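Local coordinates for protein type II secretion chaperone CpaB (Acinetobacter nosocomialis M2, PDB 6O38) that binds the secreted metalloprotease CpaA as its chaperone and probably helps prepare it for export by the type II secretion system, at residues N149-I154 and L160-D165; F128-S133 and T139-F144; V86-L91 and G116-G121. All coordinates share one frame; numbering follows the deposited sequence.

Contact 1: residues N149-I154 and L160-D165; sequences NYSAEI and LVQTMD
With CG of Tyr150 turned beside its own backbone N (chi1 -52°), the ring runs out alongside Thr163, both side chains pointing the same way, and CE1 of Tyr150 lies 3.7 Å from the methyl CG2 of Thr163. The selenomethionine Met164 uses a bend at chi2 (-137°) to fold back over the other strand: its CG sits 3.5 Å from Asn149 O, and its methyl CE ends beside Tyr150 O and 4.1 Å from Ser151 CB. Farther along, Val161 CG1 meets the methyl CB of Ala152 at 3.8 Å. These pairs belong to the antiparallel hairpin of strands 148-155 and 158-163. Tyr150-Thr163 and Ala152-Val161 are non-hydrogen-bonded pairs whose side chains share one face, while Ser151-Gln162 and Glu153-Leu160 are hydrogen-bonded pairs facing the other way. Ser151 and Gln162 exchange two bonds, N to O at 3.2 Å each; Glu153 and Leu160 likewise exchange two, Leu160 N to Glu153 O at 3.0 Å. On the Tyr150 face the tyrosine ring meets that of Tyr93 with nearly parallel planes, and Met90 of strand 85-90 packs on Tyr150 and Val161. The face of Ser151 and Glu153 looks to the protease: Phe493 of the CpaA chain packs on Ser151, and Glu153 OE2 accepts a hydrogen bond from Tyr138 OH and forms a salt bridge with Arg397 NE of the CpaA chain.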
loop_
_atom_site.group_PDB
_atom_site.type_symbol
_atom_site.label_atom_id
_atom_site.label_comp_id
_atom_site.label_asym_id
_atom_site.label_seq_id
_atom_site.Cartn_x
_atom_site.Cartn_y
_atom_site.Cartn_z
ATOM N N ASN G 149 4.378 2.232 -0.155
ATOM C CA ASN G 149 4.039 2.620 1.207
ATOM C C ASN G 149 5.053 3.634 1.716
ATOM O O ASN G 149 6.262 3.465 1.526
ATOM C CB ASN G 149 4.006 1.399 2.126
ATOM C CG ASN G 149 3.087 0.315 1.610
ATOM O OD1 ASN G 149 1.937 0.576 1.260
ATOM N ND2 ASN G 149 3.593 -0.910 1.549
ATOM N N TYR G 150 4.559 4.687 2.359
ATOM C CA TYR G 150 5.401 5.799 2.771
ATOM C C TYR G 150 5.107 6.179 4.214
ATOM O O TYR G 150 3.945 6.263 4.623
ATOM C CB TYR G 150 5.194 7.003 1.849
ATOM C CG TYR G 150 5.331 6.644 0.389
ATOM C CD1 TYR G 150 6.573 6.631 -0.231
ATOM C CD2 TYR G 150 4.218 6.295 -0.363
ATOM C CE1 TYR G 150 6.701 6.289 -1.563
ATOM C CE2 TYR G 150 4.336 5.952 -1.694
ATOM C CZ TYR G 150 5.578 5.953 -2.291
ATOM O OH TYR G 150 5.701 5.613 -3.620
ATOM N N SER G 151 6.171 6.403 4.980
ATOM C CA SER G 151 6.078 6.815 6.370
ATOM C C SER G 151 6.637 8.223 6.527
ATOM O O SER G 151 7.639 8.577 5.898
ATOM C CB SER G 151 6.841 5.849 7.279
ATOM O OG SER G 151 8.215 5.800 6.932
ATOM N N ALA G 152 5.986 9.020 7.371
ATOM C CA ALA G 152 6.412 10.387 7.647
ATOM C C ALA G 152 6.538 10.564 9.151
ATOM O O ALA G 152 5.579 10.313 9.889
ATOM C CB ALA G 152 5.427 11.405 7.064
ATOM N N GLU G 153 7.716 10.985 9.604
ATOM C CA GLU G 153 7.970 11.268 11.012
ATOM C C GLU G 153 8.302 12.748 11.146
ATOM O O GLU G 153 9.317 13.207 10.613
ATOM C CB GLU G 153 9.108 10.400 11.549
ATOM C CG GLU G 153 9.422 10.617 13.016
ATOM C CD GLU G 153 10.402 9.595 13.557
ATOM O OE1 GLU G 153 10.947 8.811 12.753
ATOM O OE2 GLU G 153 10.621 9.570 14.786
ATOM N N ILE G 154 7.454 13.485 11.860
ATOM C CA ILE G 154 7.535 14.939 11.932
ATOM C C ILE G 154 7.717 15.360 13.383
ATOM O O ILE G 154 7.099 14.790 14.289
ATOM C CB ILE G 154 6.282 15.601 11.322
ATOM C CG1 ILE G 154 6.083 15.128 9.882
ATOM C CG2 ILE G 154 6.395 17.115 11.365
ATOM C CD1 ILE G 154 4.680 15.325 9.366
ATOM N N LEU G 160 10.306 14.006 7.898
ATOM C CA LEU G 160 11.007 13.221 6.892
ATOM C C LEU G 160 10.084 12.134 6.368
ATOM O O LEU G 160 9.536 11.353 7.151
ATOM C CB LEU G 160 12.282 12.596 7.471
ATOM C CG LEU G 160 13.181 11.823 6.503
ATOM C CD1 LEU G 160 13.780 12.754 5.459
ATOM C CD2 LEU G 160 14.275 11.084 7.261
ATOM N N VAL G 161 9.915 12.087 5.050
ATOM C CA VAL G 161 9.145 11.043 4.385
ATOM C C VAL G 161 10.111 10.154 3.621
ATOM O O VAL G 161 11.056 10.641 2.991
ATOM C CB VAL G 161 8.069 11.617 3.444
ATOM C CG1 VAL G 161 6.788 10.807 3.552
ATOM C CG2 VAL G 161 7.803 13.066 3.772
ATOM N N GLN G 162 9.869 8.848 3.676
ATOM C CA GLN G 162 10.753 7.885 3.043
ATOM C C GLN G 162 9.967 6.625 2.722
ATOM O O GLN G 162 8.926 6.347 3.323
ATOM C CB GLN G 162 11.945 7.543 3.946
ATOM C CG GLN G 162 11.534 6.946 5.286
ATOM C CD GLN G 162 12.710 6.693 6.208
ATOM O OE1 GLN G 162 13.732 7.374 6.131
ATOM N NE2 GLN G 162 12.570 5.709 7.088
ATOM N N THR G 163 10.479 5.866 1.758
ATOM C CA THR G 163 9.951 4.535 1.520
ATOM C C THR G 163 10.352 3.623 2.673
ATOM O O THR G 163 11.399 3.803 3.300
ATOM C CB THR G 163 10.467 3.975 0.194
ATOM O OG1 THR G 163 11.409 4.892 -0.379
ATOM C CG2 THR G 163 9.316 3.766 -0.779
HETATM N N MSE G 164 9.505 2.640 2.954
HETATM C CA MSE G 164 9.674 1.813 4.145
HETATM C C MSE G 164 10.923 0.936 4.090
HETATM O O MSE G 164 11.331 0.365 5.102
HETATM C CB MSE G 164 8.429 0.951 4.362
HETATM C CG MSE G 164 7.157 1.770 4.509
HETATM SE SE MSE G 164 5.996 1.152 5.944
HETATM C CE MSE G 164 4.735 2.642 5.967
ATOM N N ASP G 165 11.533 0.829 2.905
ATOM C CA ASP G 165 12.782 0.085 2.792
ATOM C C ASP G 165 13.928 0.813 3.481
ATOM O O ASP G 165 14.863 0.171 3.975
ATOM C CB ASP G 165 13.120 -0.166 1.321
ATOM C CG ASP G 165 13.132 1.104 0.495
ATOM O OD1 ASP G 165 12.913 2.193 1.063
ATOM O OD2 ASP G 165 13.362 1.012 -0.729
#

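Contact 2: residues F128-S133 and T139-F144; sequences FTITQS and TIMQIF
Gln132 OE1 is gripped by two hydroxyls: Thr139 OG1, which donates to it across the contact at 3.0 Å, and Tyr72 OH from strand 68-72. The Thr139 hydroxyl approaches from above the carbonyl plane of the Gln132 amide, 37° out of it. To reach this point the extended Gln132 chain, with CG opposite the backbone N (chi1 179°), runs obliquely past Thr139, whose OG1 also lies close to Gln132 CG; the two hydroxyl bonds on OE1 restrict the rotation of the buried amide. The other branch of Thr139, CG2, rests on Ile130 CG2 at 3.7 Å. Ile130 and the selenomethionine Met141 then run side by side, Ile130 CG1 to Met141 CG 3.9 Å. On the reverse face Thr129 OG1 lies across the start of the Gln142 side chain, 3.3 Å from Gln142 CB. The backbones form an antiparallel hairpin in register: Thr129 pairs with Gln142 and Thr131 with Ile140 through double hydrogen bonds, with Ile140 N to Thr131 O at 2.9 Å. Glu400 of the CpaA chain accepts a hydrogen bond from Thr131 OG1 on this second face. Strands 127-133 and 138-145 lie in the middle of the sheet, flanked by strands 111-118 and 148-155 respectively; strand 68-72 packs on Thr139 and Met141 through Tyr72, and strand 85-90 on Phe128 and Ile143, on the face that Ile130 shares.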
loop_
_atom_site.group_PDB
_atom_site.type_symbol
_atom_site.label_atom_id
_atom_site.label_comp_id
_atom_site.label_asym_id
_atom_site.label_seq_id
_atom_site.Cartn_x
_atom_site.Cartn_y
_atom_site.Cartn_z
ATOM N N PHE G 128 -4.954 5.826 4.607
ATOM C CA PHE G 128 -3.866 6.527 5.269
ATOM C C PHE G 128 -4.270 6.850 6.700
ATOM O O PHE G 128 -5.456 6.926 7.032
ATOM C CB PHE G 128 -3.471 7.811 4.521
ATOM C CG PHE G 128 -4.564 8.842 4.454
ATOM C CD1 PHE G 128 -5.468 8.843 3.406
ATOM C CD2 PHE G 128 -4.677 9.817 5.432
ATOM C CE1 PHE G 128 -6.472 9.790 3.341
ATOM C CE2 PHE G 128 -5.678 10.766 5.372
ATOM C CZ PHE G 128 -6.577 10.754 4.325
ATOM N N THR G 129 -3.262 7.039 7.549
ATOM C CA THR G 129 -3.475 7.366 8.951
ATOM C C THR G 129 -2.527 8.485 9.347
ATOM O O THR G 129 -1.362 8.494 8.942
ATOM C CB THR G 129 -3.250 6.160 9.881
ATOM O OG1 THR G 129 -1.858 5.822 9.903
ATOM C CG2 THR G 129 -4.059 4.953 9.425
ATOM N N ILE G 130 -3.032 9.423 10.143
ATOM C CA ILE G 130 -2.233 10.507 10.702
ATOM C C ILE G 130 -2.441 10.471 12.208
ATOM O O ILE G 130 -3.541 10.759 12.695
ATOM C CB ILE G 130 -2.613 11.878 10.128
ATOM C CG1 ILE G 130 -2.306 11.939 8.631
ATOM C CG2 ILE G 130 -1.880 12.987 10.868
ATOM C CD1 ILE G 130 -2.869 13.164 7.943
ATOM N N THR G 131 -1.391 10.121 12.942
ATOM C CA THR G 131 -1.440 10.017 14.394
ATOM C C THR G 131 -0.536 11.098 14.971
ATOM O O THR G 131 0.658 11.149 14.653
ATOM C CB THR G 131 -1.002 8.628 14.855
ATOM O OG1 THR G 131 -1.537 7.643 13.962
ATOM C CG2 THR G 131 -1.533 8.346 16.240
ATOM N N GLN G 132 -1.105 11.954 15.816
ATOM C CA GLN G 132 -0.463 13.200 16.209
ATOM C C GLN G 132 -0.539 13.384 17.716
ATOM O O GLN G 132 -1.615 13.253 18.308
ATOM C CB GLN G 132 -1.126 14.386 15.505
ATOM C CG GLN G 132 -0.548 15.740 15.858
ATOM C CD GLN G 132 -0.973 16.815 14.879
ATOM O OE1 GLN G 132 -0.696 16.726 13.682
ATOM N NE2 GLN G 132 -1.662 17.832 15.381
ATOM N N SER G 133 0.600 13.690 18.326
ATOM C CA SER G 133 0.660 14.080 19.726
ATOM C C SER G 133 0.649 15.599 19.829
ATOM O O SER G 133 1.300 16.289 19.039
ATOM C CB SER G 133 1.915 13.522 20.401
ATOM O OG SER G 133 2.149 14.146 21.652
ATOM N N THR G 139 4.246 13.997 14.883
ATOM C CA THR G 139 3.221 13.405 14.036
ATOM C C THR G 139 3.828 12.279 13.213
ATOM O O THR G 139 4.921 12.426 12.659
ATOM C CB THR G 139 2.593 14.455 13.106
ATOM O OG1 THR G 139 2.027 15.512 13.888
ATOM C CG2 THR G 139 1.502 13.831 12.247
ATOM N N ILE G 140 3.114 11.158 13.139
ATOM C CA ILE G 140 3.506 10.013 12.325
ATOM C C ILE G 140 2.422 9.770 11.285
ATOM O O ILE G 140 1.231 9.754 11.617
ATOM C CB ILE G 140 3.734 8.757 13.186
ATOM C CG1 ILE G 140 5.076 8.848 13.915
ATOM C CG2 ILE G 140 3.673 7.497 12.334
ATOM C CD1 ILE G 140 5.415 7.620 14.729
HETATM N N MSE G 141 2.834 9.588 10.033
HETATM C CA MSE G 141 1.891 9.313 8.954
HETATM C C MSE G 141 2.179 7.985 8.271
HETATM O O MSE G 141 3.329 7.661 7.978
HETATM C CB MSE G 141 1.919 10.430 7.913
HETATM C CG MSE G 141 1.569 11.793 8.455
HETATM SE SE MSE G 141 1.417 13.106 7.031
HETATM C CE MSE G 141 1.330 14.695 8.143
ATOM N N GLN G 142 1.120 7.221 8.015
ATOM C CA GLN G 142 1.203 5.975 7.262
ATOM C C GLN G 142 0.379 6.144 5.994
ATOM O O GLN G 142 -0.849 6.255 6.059
ATOM C CB GLN G 142 0.693 4.794 8.088
ATOM C CG GLN G 142 1.440 4.564 9.388
ATOM C CD GLN G 142 0.891 3.385 10.164
ATOM O OE1 GLN G 142 0.078 2.615 9.654
ATOM N NE2 GLN G 142 1.332 3.238 11.409
ATOM N N ILE G 143 1.050 6.178 4.849
ATOM C CA ILE G 143 0.398 6.356 3.557
ATOM C C ILE G 143 0.541 5.044 2.797
ATOM O O ILE G 143 1.648 4.667 2.392
ATOM C CB ILE G 143 0.995 7.533 2.775
ATOM C CG1 ILE G 143 0.966 8.797 3.638
ATOM C CG2 ILE G 143 0.236 7.752 1.475
ATOM C CD1 ILE G 143 1.921 9.875 3.185
ATOM N N PHE G 144 -0.576 4.348 2.600
ATOM C CA PHE G 144 -0.592 3.034 1.966
ATOM C C PHE G 144 -1.314 3.139 0.628
ATOM O O PHE G 144 -2.540 3.289 0.586
ATOM C CB PHE G 144 -1.261 2.004 2.873
ATOM C CG PHE G 144 -0.579 1.833 4.200
ATOM C CD1 PHE G 144 0.787 1.618 4.269
ATOM C CD2 PHE G 144 -1.304 1.892 5.379
ATOM C CE1 PHE G 144 1.418 1.462 5.490
ATOM C CE2 PHE G 144 -0.678 1.737 6.602
ATOM C CZ PHE G 144 0.683 1.521 6.658
#

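Contact 3: residues V86-L91 and G116-G121; sequences VKFQML and GRFDQG
Phe88 and Phe118 meet where one ring corner of Phe118, CE1, comes against the CD2-CE2 bond of Phe88, 3.7 Å from CD2 and 3.8 Å from CE2. Both side chains place CG beside the backbone N, opposite the carbonyl carbon (chi1 -59° for Phe88 and -65° for Phe118), and the two cross at about a right angle. Phe88 has its CB aimed at the other segment; Phe118 starts off to the side, and the far end of its ring makes the approach. The ring planes are inclined at 64° with centroids 5.9 Å apart. Seen from Phe118, the CD2 atom of Phe88 arrives at the ring edge, close to its plane. The contact is small and wholly apolar, resting on this one pair. A third ring completes the cluster, since Phe128 sits edge-to-face with Phe88 and also touches Phe118, while Ile143 packs on both phenylalanines. Phe118, the less buried of the pair, additionally forms a cation-pi contact with Arg97. Strands 85-90 and 111-118 are not neighbours: strand 95-106 lies between them in the sheet, and its Arg97 pairs with Phe88 through backbone hydrogen bonding. Rings that meet over an intervening strand, with Phe88 also reaching strands 127-133 and 138-145, are consistent with a strongly curled antiparallel sheet folded around a hydrophobic core rich in phenylalanine.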
loop_
_atom_site.group_PDB
_atom_site.type_symbol
_atom_site.label_atom_id
_atom_site.label_comp_id
_atom_site.label_asym_id
_atom_site.label_seq_id
_atom_site.Cartn_x
_atom_site.Cartn_y
_atom_site.Cartn_z
ATOM N N VAL G 86 -8.375 15.732 1.830
ATOM C CA VAL G 86 -6.966 15.864 2.177
ATOM C C VAL G 86 -6.135 15.396 0.988
ATOM O O VAL G 86 -6.488 14.417 0.322
ATOM C CB VAL G 86 -6.630 15.065 3.456
ATOM C CG1 VAL G 86 -5.327 14.295 3.308
ATOM C CG2 VAL G 86 -6.570 15.995 4.658
ATOM N N LYS G 87 -5.037 16.101 0.718
ATOM C CA LYS G 87 -4.214 15.861 -0.460
ATOM C C LYS G 87 -2.772 15.590 -0.053
ATOM O O LYS G 87 -2.242 16.232 0.859
ATOM C CB LYS G 87 -4.271 17.062 -1.412
ATOM C CG LYS G 87 -3.645 16.828 -2.774
ATOM C CD LYS G 87 -3.956 17.989 -3.704
ATOM C CE LYS G 87 -3.954 17.557 -5.159
ATOM N NZ LYS G 87 -4.531 18.611 -6.040
ATOM N N PHE G 88 -2.140 14.640 -0.740
ATOM C CA PHE G 88 -0.740 14.299 -0.529
ATOM C C PHE G 88 0.039 14.537 -1.815
ATOM O O PHE G 88 -0.414 14.167 -2.902
ATOM C CB PHE G 88 -0.576 12.837 -0.096
ATOM C CG PHE G 88 -1.293 12.493 1.178
ATOM C CD1 PHE G 88 -0.681 12.685 2.407
ATOM C CD2 PHE G 88 -2.574 11.965 1.148
ATOM C CE1 PHE G 88 -1.337 12.364 3.581
ATOM C CE2 PHE G 88 -3.233 11.642 2.318
ATOM C CZ PHE G 88 -2.615 11.843 3.536
ATOM N N GLN G 89 1.215 15.152 -1.689
ATOM C CA GLN G 89 2.089 15.413 -2.829
ATOM C C GLN G 89 3.485 14.894 -2.511
ATOM O O GLN G 89 4.180 15.446 -1.652
ATOM C CB GLN G 89 2.124 16.901 -3.178
ATOM C CG GLN G 89 0.920 17.367 -3.980
ATOM C CD GLN G 89 1.111 18.748 -4.573
ATOM O OE1 GLN G 89 2.008 19.490 -4.173
ATOM N NE2 GLN G 89 0.268 19.099 -5.536
HETATM N N MSE G 90 3.884 13.831 -3.202
HETATM C CA MSE G 90 5.204 13.229 -3.058
HETATM C C MSE G 90 5.775 12.936 -4.442
HETATM O O MSE G 90 6.199 11.815 -4.723
HETATM C CB MSE G 90 5.129 11.961 -2.208
HETATM C CG MSE G 90 4.922 12.239 -0.729
HETATM SE SE MSE G 90 4.324 10.691 0.283
HETATM C CE MSE G 90 2.463 10.692 -0.281
ATOM N N LEU G 91 5.754 13.968 -5.293
ATOM C CA LEU G 91 5.983 13.806 -6.729
ATOM C C LEU G 91 7.218 12.966 -7.040
ATOM O O LEU G 91 7.209 12.174 -7.990
ATOM C CB LEU G 91 6.099 15.179 -7.396
ATOM C CG LEU G 91 4.814 15.978 -7.646
ATOM C CD1 LEU G 91 4.224 16.540 -6.357
ATOM C CD2 LEU G 91 5.069 17.092 -8.652
ATOM N N GLY G 116 -8.199 7.959 6.799
ATOM C CA GLY G 116 -8.881 8.322 5.573
ATOM C C GLY G 116 -8.604 7.332 4.464
ATOM O O GLY G 116 -7.691 6.507 4.547
ATOM N N ARG G 117 -9.416 7.424 3.413
ATOM C CA ARG G 117 -9.268 6.599 2.223
ATOM C C ARG G 117 -9.108 7.480 0.991
ATOM O O ARG G 117 -9.593 8.614 0.948
ATOM C CB ARG G 117 -10.457 5.650 2.036
ATOM C CG ARG G 117 -10.649 4.667 3.175
ATOM C CD ARG G 117 -11.451 3.458 2.721
ATOM N NE ARG G 117 -11.468 2.402 3.729
ATOM C CZ ARG G 117 -10.585 1.410 3.778
ATOM N NH1 ARG G 117 -9.617 1.339 2.875
ATOM N NH2 ARG G 117 -10.668 0.487 4.727
ATOM N N PHE G 118 -8.426 6.940 -0.014
ATOM C CA PHE G 118 -8.139 7.686 -1.230
ATOM C C PHE G 118 -9.313 7.614 -2.199
ATOM O O PHE G 118 -10.069 6.640 -2.224
ATOM C CB PHE G 118 -6.866 7.155 -1.887
ATOM C CG PHE G 118 -5.633 7.359 -1.056
ATOM C CD1 PHE G 118 -5.055 8.613 -0.954
ATOM C CD2 PHE G 118 -5.058 6.303 -0.368
ATOM C CE1 PHE G 118 -3.925 8.810 -0.185
ATOM C CE2 PHE G 118 -3.925 6.494 0.403
ATOM C CZ PHE G 118 -3.358 7.751 0.494
ATOM N N ASP G 119 -9.463 8.675 -2.998
ATOM C CA ASP G 119 -10.609 8.787 -3.896
ATOM C C ASP G 119 -10.530 7.853 -5.099
ATOM O O ASP G 119 -11.569 7.363 -5.553
ATOM C CB ASP G 119 -10.758 10.233 -4.373
ATOM C CG ASP G 119 -10.940 11.207 -3.232
ATOM O OD1 ASP G 119 -11.842 10.984 -2.397
ATOM O OD2 ASP G 119 -10.179 12.194 -3.172
ATOM N N GLN G 120 -9.338 7.598 -5.641
ATOM C CA GLN G 120 -9.228 6.793 -6.855
ATOM C C GLN G 120 -8.345 5.558 -6.718
ATOM O O GLN G 120 -7.973 4.970 -7.743
ATOM C CB GLN G 120 -8.711 7.644 -8.021
ATOM C CG GLN G 120 -9.658 8.745 -8.476
ATOM C CD GLN G 120 -10.990 8.212 -8.975
ATOM O OE1 GLN G 120 -11.061 7.152 -9.595
ATOM N NE2 GLN G 120 -12.058 8.953 -8.699
ATOM N N GLY G 121 -8.015 5.129 -5.507
ATOM C CA GLY G 121 -7.253 3.909 -5.318
ATOM C C GLY G 121 -8.123 2.671 -5.377
ATOM O O GLY G 121 -9.154 2.636 -6.058
#

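Overall arrangement
Contacts 1 and 2 are successive beta hairpins joined edge to edge, since strands 138-145 and 148-155 are neighbours bonded by Ala152 O to Met141 N; contact 3 instead links two non-adjacent strands of the same sheet through side chains alone. Measured from contact centre to chain centre, contact 2 lies about 4 Å away, fully buried, contact 1 about 9 Å, mostly buried, and contact 3 about 10 Å, partly open. Both hairpins combine backbone bonding with one largely apolar inner face, which in contact 2 also holds a buried amide-hydroxyl bond, and one turned to CpaA. Met90, two residues after Phe88, packs on Tyr150 and Val161 of contact 1 and on Ile143 of contact 2.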